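Local coordinates for beta-glucosidase (Saccharopolyspora erythraea D, PDB 5M6G), which probably hydrolyses terminal, non-reducing beta-D-glucosyl residues with release of beta-D-glucose, at residues A522-A525 and K526-S530; G486-G489 and S490-A493; Y351-A354 and E355-G359. One frame throughout, in Å; residues are numbered along the deposited sequence.

Contact 1 of 3, residues A522-A525 and K526-S530; sequences ATIA and KLRAS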
loop_
_atom_site.group_PDB
_atom_site.type_symbol
_atom_site.label_atom_id
_atom_site.label_comp_id
_atom_site.label_asym_id
_atom_site.label_seq_id
_atom_site.Cartn_x
_atom_site.Cartn_y
_atom_site.Cartn_z
ATOM N N ALA A 522 25.845 -14.700 9.887
ATOM C CA ALA A 522 27.242 -14.917 9.512
ATOM C C ALA A 522 27.953 -13.603 9.202
ATOM O O ALA A 522 29.095 -13.388 9.623
ATOM C CB ALA A 522 27.318 -15.853 8.304
ATOM N N THR A 523 27.303 -12.717 8.451
ATOM C CA THR A 523 27.947 -11.458 8.085
ATOM C C THR A 523 28.161 -10.562 9.301
ATOM O O THR A 523 29.237 -9.968 9.461
ATOM C CB THR A 523 27.121 -10.748 7.017
ATOM O OG1 THR A 523 27.200 -11.500 5.805
ATOM C CG2 THR A 523 27.660 -9.343 6.765
ATOM N N ILE A 524 27.161 -10.459 10.178
ATOM C CA ILE A 524 27.340 -9.648 11.379
ATOM C C ILE A 524 28.439 -10.232 12.259
ATOM O O ILE A 524 29.248 -9.494 12.834
ATOM C CB ILE A 524 26.016 -9.515 12.151
ATOM C CG1 ILE A 524 24.992 -8.709 11.349
ATOM C CG2 ILE A 524 26.267 -8.881 13.515
ATOM C CD1 ILE A 524 23.573 -8.781 11.938
ATOM N N ALA A 525 28.487 -11.562 12.383
ATOM C CA ALA A 525 29.523 -12.183 13.209
ATOM C C ALA A 525 30.907 -11.916 12.635
ATOM O O ALA A 525 31.855 -11.620 13.377
ATOM C CB ALA A 525 29.271 -13.686 13.336
ATOM N N LYS A 526 31.034 -11.988 11.311
ATOM C CA LYS A 526 32.304 -11.671 10.670
ATOM C C LYS A 526 32.725 -10.235 10.954
ATOM O O LYS A 526 33.910 -9.964 11.186
ATOM C CB LYS A 526 32.201 -11.923 9.167
ATOM C CG LYS A 526 33.526 -11.806 8.431
ATOM C CD LYS A 526 33.332 -12.080 6.953
ATOM C CE LYS A 526 32.782 -13.479 6.741
ATOM N NZ LYS A 526 33.785 -14.503 7.142
ATOM N N LEU A 527 31.770 -9.298 10.945
ATOM C CA LEU A 527 32.090 -7.904 11.232
ATOM C C LEU A 527 32.450 -7.709 12.696
ATOM O O LEU A 527 33.388 -6.973 13.015
ATOM C CB LEU A 527 30.922 -6.984 10.872
ATOM C CG LEU A 527 30.460 -6.868 9.417
ATOM C CD1 LEU A 527 29.591 -5.623 9.251
ATOM C CD2 LEU A 527 31.629 -6.842 8.475
ATOM N N ARG A 528 31.694 -8.322 13.606
ATOM C CA ARG A 528 32.043 -8.171 15.013
ATOM C C ARG A 528 33.408 -8.782 15.313
ATOM O O ARG A 528 34.153 -8.249 16.143
ATOM C CB ARG A 528 30.960 -8.791 15.898
ATOM C CG ARG A 528 29.578 -8.173 15.698
ATOM C CD ARG A 528 28.646 -8.415 16.871
ATOM N NE ARG A 528 28.799 -9.752 17.428
ATOM C CZ ARG A 528 29.242 -10.013 18.654
ATOM N NH1 ARG A 528 29.558 -9.030 19.489
ATOM N NH2 ARG A 528 29.354 -11.268 19.049
ATOM N N ALA A 529 33.763 -9.882 14.637
ATOM C CA ALA A 529 35.050 -10.533 14.883
ATOM C C ALA A 529 36.227 -9.643 14.517
ATOM O O ALA A 529 37.353 -9.909 14.951
ATOM C CB ALA A 529 35.148 -11.841 14.102
ATOM N N SER A 530 36.001 -8.598 13.724
ATOM C CA SER A 530 37.094 -7.707 13.371
ATOM C C SER A 530 37.500 -6.801 14.523
ATOM O O SER A 530 38.545 -6.141 14.426
ATOM C CB SER A 530 36.708 -6.862 12.151
ATOM O OG SER A 530 35.700 -5.923 12.484
#

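Contact 2 of 3, residues G486-G489 and S490-A493; sequences GVDG and SYRA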
loop_
_atom_site.group_PDB
_atom_site.type_symbol
_atom_site.label_atom_id
_atom_site.label_comp_id
_atom_site.label_asym_id
_atom_site.label_seq_id
_atom_site.Cartn_x
_atom_site.Cartn_y
_atom_site.Cartn_z
ATOM N N GLY A 486 36.891 -9.408 3.922
ATOM C CA GLY A 486 37.874 -8.361 3.777
ATOM C C GLY A 486 37.846 -7.324 4.874
ATOM O O GLY A 486 38.731 -6.461 4.910
ATOM N N VAL A 487 36.858 -7.373 5.764
ATOM C CA VAL A 487 36.858 -6.456 6.892
ATOM C C VAL A 487 38.009 -6.828 7.821
ATOM O O VAL A 487 38.373 -8.002 7.952
ATOM C CB VAL A 487 35.507 -6.477 7.633
ATOM C CG1 VAL A 487 35.326 -7.774 8.434
ATOM C CG2 VAL A 487 35.376 -5.264 8.542
ATOM N N ASP A 488 38.606 -5.817 8.446
ATOM C CA ASP A 488 39.659 -6.042 9.428
ATOM C C ASP A 488 39.667 -4.870 10.395
ATOM O O ASP A 488 38.879 -3.928 10.264
ATOM C CB ASP A 488 41.035 -6.252 8.762
ATOM C CG ASP A 488 41.482 -5.076 7.906
ATOM O OD1 ASP A 488 41.291 -3.908 8.300
ATOM O OD2 ASP A 488 42.059 -5.327 6.826
ATOM N N GLY A 489 40.586 -4.929 11.360
ATOM C CA GLY A 489 40.659 -3.944 12.426
ATOM C C GLY A 489 41.144 -2.577 12.001
ATOM O O GLY A 489 41.132 -1.660 12.828
ATOM N N SER A 490 41.539 -2.406 10.738
ATOM C CA SER A 490 41.954 -1.093 10.261
ATOM C C SER A 490 40.780 -0.169 9.949
ATOM O O SER A 490 41.004 1.019 9.692
ATOM C CB SER A 490 42.833 -1.234 9.014
ATOM O OG SER A 490 42.053 -1.534 7.867
ATOM N N TYR A 491 39.548 -0.676 9.954
ATOM C CA TYR A 491 38.374 0.129 9.640
ATOM C C TYR A 491 37.866 0.841 10.887
ATOM O O TYR A 491 37.964 0.323 12.002
ATOM C CB TYR A 491 37.273 -0.754 9.040
ATOM C CG TYR A 491 37.599 -1.191 7.628
ATOM C CD1 TYR A 491 38.404 -2.304 7.384
ATOM C CD2 TYR A 491 37.120 -0.473 6.540
ATOM C CE1 TYR A 491 38.708 -2.688 6.087
ATOM C CE2 TYR A 491 37.417 -0.845 5.254
ATOM C CZ TYR A 491 38.208 -1.946 5.026
ATOM O OH TYR A 491 38.492 -2.285 3.724
ATOM N N ARG A 492 37.317 2.042 10.700
ATOM C CA ARG A 492 36.852 2.782 11.864
ATOM C C ARG A 492 35.458 2.361 12.299
ATOM O O ARG A 492 35.115 2.530 13.475
ATOM C CB ARG A 492 36.897 4.286 11.607
ATOM C CG ARG A 492 35.846 4.809 10.681
ATOM C CD ARG A 492 35.865 6.322 10.686
ATOM N NE ARG A 492 35.524 6.880 9.385
ATOM C CZ ARG A 492 34.344 7.403 9.087
ATOM N NH1 ARG A 492 33.396 7.436 10.009
ATOM N NH2 ARG A 492 34.119 7.904 7.872
ATOM N N ALA A 493 34.662 1.797 11.393
ATOM C CA ALA A 493 33.348 1.269 11.745
ATOM C C ALA A 493 32.901 0.345 10.628
ATOM O O ALA A 493 33.356 0.463 9.489
ATOM C CB ALA A 493 32.315 2.378 11.962
#

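Contact 3 of 3, residues Y351-A354 and E355-G359; sequences YLRA and EVEAG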
loop_
_atom_site.group_PDB
_atom_site.type_symbol
_atom_site.label_atom_id
_atom_site.label_comp_id
_atom_site.label_asym_id
_atom_site.label_seq_id
_atom_site.Cartn_x
_atom_site.Cartn_y
_atom_site.Cartn_z
ATOM N N TYR A 351 -24.274 -14.057 -14.727
ATOM C CA TYR A 351 -24.751 -14.539 -13.433
ATOM C C TYR A 351 -25.575 -13.477 -12.719
ATOM O O TYR A 351 -26.647 -13.767 -12.182
ATOM C CB TYR A 351 -23.575 -14.963 -12.547
ATOM C CG TYR A 351 -22.975 -16.318 -12.851
ATOM C CD1 TYR A 351 -23.488 -17.131 -13.859
ATOM C CD2 TYR A 351 -21.883 -16.781 -12.128
ATOM C CE1 TYR A 351 -22.922 -18.370 -14.132
ATOM C CE2 TYR A 351 -21.311 -18.012 -12.392
ATOM C CZ TYR A 351 -21.834 -18.803 -13.389
ATOM O OH TYR A 351 -21.260 -20.025 -13.638
ATOM N N LEU A 352 -25.068 -12.242 -12.668
ATOM C CA LEU A 352 -25.776 -11.203 -11.928
ATOM C C LEU A 352 -27.107 -10.876 -12.591
ATOM O O LEU A 352 -28.102 -10.634 -11.902
ATOM C CB LEU A 352 -24.905 -9.950 -11.804
ATOM C CG LEU A 352 -25.439 -8.862 -10.869
ATOM C CD1 LEU A 352 -25.953 -9.454 -9.544
ATOM C CD2 LEU A 352 -24.367 -7.807 -10.605
ATOM N N ARG A 353 -27.141 -10.869 -13.928
ATOM C CA ARG A 353 -28.400 -10.633 -14.629
ATOM C C ARG A 353 -29.451 -11.648 -14.198
ATOM O O ARG A 353 -30.599 -11.286 -13.906
ATOM C CB ARG A 353 -28.196 -10.691 -16.142
ATOM C CG ARG A 353 -29.427 -10.200 -16.918
ATOM C CD ARG A 353 -29.365 -10.544 -18.394
ATOM N NE ARG A 353 -28.302 -9.814 -19.080
ATOM C CZ ARG A 353 -27.169 -10.364 -19.508
ATOM N NH1 ARG A 353 -26.947 -11.662 -19.334
ATOM N NH2 ARG A 353 -26.268 -9.620 -20.130
ATOM N N ALA A 354 -29.067 -12.929 -14.136
ATOM C CA ALA A 354 -30.011 -13.972 -13.737
ATOM C C ALA A 354 -30.462 -13.797 -12.293
ATOM O O ALA A 354 -31.627 -14.037 -11.972
ATOM C CB ALA A 354 -29.393 -15.354 -13.935
ATOM N N GLU A 355 -29.551 -13.397 -11.400
ATOM C CA GLU A 355 -29.952 -13.139 -10.020
ATOM C C GLU A 355 -30.966 -12.007 -9.951
ATOM O O GLU A 355 -31.939 -12.071 -9.187
ATOM C CB GLU A 355 -28.731 -12.800 -9.159
ATOM C CG GLU A 355 -27.740 -13.940 -8.993
ATOM C CD GLU A 355 -28.370 -15.182 -8.393
ATOM O OE1 GLU A 355 -29.028 -15.076 -7.332
ATOM O OE2 GLU A 355 -28.216 -16.264 -8.997
ATOM N N VAL A 356 -30.750 -10.955 -10.741
ATOM C CA VAL A 356 -31.673 -9.830 -10.721
ATOM C C VAL A 356 -32.999 -10.227 -11.355
ATOM O O VAL A 356 -34.069 -9.923 -10.817
ATOM C CB VAL A 356 -31.041 -8.612 -11.414
ATOM C CG1 VAL A 356 -32.040 -7.446 -11.468
ATOM C CG2 VAL A 356 -29.753 -8.203 -10.679
ATOM N N GLU A 357 -32.946 -10.937 -12.489
ATOM C CA GLU A 357 -34.162 -11.423 -13.133
ATOM C C GLU A 357 -34.989 -12.277 -12.178
ATOM O O GLU A 357 -36.223 -12.192 -12.168
ATOM C CB GLU A 357 -33.803 -12.220 -14.389
ATOM C CG GLU A 357 -33.433 -11.372 -15.611
ATOM C CD GLU A 357 -32.865 -12.199 -16.772
ATOM O OE1 GLU A 357 -32.718 -13.433 -16.625
ATOM O OE2 GLU A 357 -32.553 -11.613 -17.834
ATOM N N ALA A 358 -34.326 -13.100 -11.356
ATOM C CA ALA A 358 -35.033 -13.957 -10.419
ATOM C C ALA A 358 -35.458 -13.225 -9.154
ATOM O O ALA A 358 -36.183 -13.807 -8.343
ATOM C CB ALA A 358 -34.173 -15.168 -10.050
ATOM N N GLY A 359 -35.046 -11.971 -8.972
ATOM C CA GLY A 359 -35.376 -11.241 -7.765
ATOM C C GLY A 359 -34.567 -11.622 -6.547
ATOM O O GLY A 359 -34.864 -11.140 -5.448
HETATM O O HOH W 1 -26.931 -16.318 -11.355
#

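Contact 1 of 3, residues A522-A525 and K526-S530
Ile-524 and Arg-528, one helical turn apart, are brought together by their first torsions: Ile-524 sets its CG2 methyl opposite its own backbone N, while Arg-528 turns CG away from its carbonyl carbon (chi1 -59°) and back over the preceding turn. The methyl then meets the start of the arginine chain, CG2 of Ile-524 lying 4.0 Å from CG of Arg-528, and the two side chains pass at a slant. A bend at chi3 carries the guanidinium onward, and its NH1 bonds to the carbonyl of Gly-552. Arginine suits this border because its methylenes can cover an isoleucine while its charged end reaches the surface.

Beneath the side chains runs the last part of helix 518-528, the helix of a beta-alpha-beta unit between the parallel strands 493-499 and 534-539. Its i to i+4 ladder is regular: Arg-528 N reaches Ile-524 O at 2.8 Å, and Ala-529 N reaches Ala-525 O at 2.9 Å. Ile-524 and Leu-527, with Thr-523 beside them, form the buried face, Ile-524 packing on Ala-496 and Val-536 and Leu-527 on Phe-432 and Val-534. CG of Leu-527 also rests 3.3 Å from Thr-523 O. Ala-522 and Ala-525 lie on the exposed side of the helix, where a small side chain fits without needing a partner, and Ala-529 is likewise exposed.

Beyond the ladder, Ser-530 folds its hydroxyl back: with OG between N and the carbonyl carbon (chi1 69°), it donates to Leu-527 O at 2.6 Å in the carbonyl plane. Ser-530 N also bonds to that oxygen, at 3.2 Å. Two donors from one residue therefore satisfy a carbonyl near the helix end, while the aliphatic face fastens the helix to the sheet.

Contact 2 of 3, residues G486-G489 and S490-A493
A type I beta turn from Asp-488 to Tyr-491, with an aspartate folded over it, makes this local contact at the surface of the C-terminal domain, in the loop leading from strand 478-480 to strand 493-499. The backbone bond closing the turn, Tyr-491 N to Asp-488 O, is weak at 3.3 Å, and the carboxylate reinforces it. Asp-488 OD1 accepts Ser-490 N at 2.9 Å, a side-chain to backbone link of the Asx-turn kind, and takes the Ser-490 hydroxyl as well. The amide arrives on the anti side, 28° out of the carboxylate plane, whereas OG uses the syn lone pair. Asp-488 can do this because chi1 (59°) tucks CG between its N and carbonyl carbon, leaning the short acid over the following residues.

Serine suits its place by offering both a backbone and a side-chain donor to one oxygen; its OG is also bonded to Lys-430 NZ, a positive charge that would probably steady the carboxylate nearby. Gly-486, with positive phi (97°), takes a backbone shape in which a side chain would press on the preceding carbonyl.

Tyr-491 turns its ring back beneath the turn, where Lys-430 makes a cation-pi contact and Phe-432 packs edge-to-face. Its hydroxyl is bonded to Thr-479. At the ring's edge, in its plane, Asp-488 O lies 3.3 Å from Tyr-491 CD1.

Contact 3 of 3, residues Y351-A354 and E355-G359
Arg-353 and Glu-357 run side by side across the last turn of helix 345-357, which ends in a Schellman motif at Gly-359, within the N-terminal family 3 domain. The arginine's methylenes meet the glutamate's carboxylate oxygen: CD of Arg-353 is 3.4 Å from Glu-357 OE2. NE stays 4.8 Å from that oxygen, so no salt bridge forms, though the opposite charges probably still attract. The two flat groups are turned 42° apart. With CG anti to its N (chi1 -170°), Arg-353 runs alongside Glu-357, and a bend at chi3 then takes the guanidinium to Asp-61 through NE and to Asp-350 through NH1. An alanine in place of Arg-353 would be likely to leave Asp-61 and Asp-350 without this cation and Glu-357 without its aliphatic neighbour.

On the buried side, Leu-352 CD1 meets Val-356 CG2 at 4.2 Å; these branched aliphatic side chains suit the packing against helices 60-66 and 363-379. Glu-355 is buried, its charge probably balanced by salt bridges to Arg-329 and Arg-360.

Further out, the ring of Tyr-351 packs on Pro-325 and Val-328, its side chain about 6 Å from that of the magnesium ligand Asp-322. At the helix end, Gly-359 takes positive phi easily, and its N bonds to Val-356 O at 2.9 Å. A water bridges one turn, donating to Tyr-351 O and to Glu-355 OE2, each at 2.7 Å.

Overall arrangement
From the N terminus the chain first reaches contact 3, at the end of helix 345-357 in the N-terminal, TIM-barrel-related region, where it joins that helix to helices 60-66, 325-334 and 363-379. Contacts 2 and 1 follow in the C-terminal domain, on the opposite side of the chain's centre. All three are local and in series, so none encloses or crosses another. Contact 2 shapes the loop entering strand 493-499; contact 1 ends the helix after that strand. These two touch, Leu-527 CD2 lying 3.8 Å from Val-487 CG1, and both pack on Phe-432 of strand 431-434. Contact 3 stands apart, its centre 66 Å from that of contact 1.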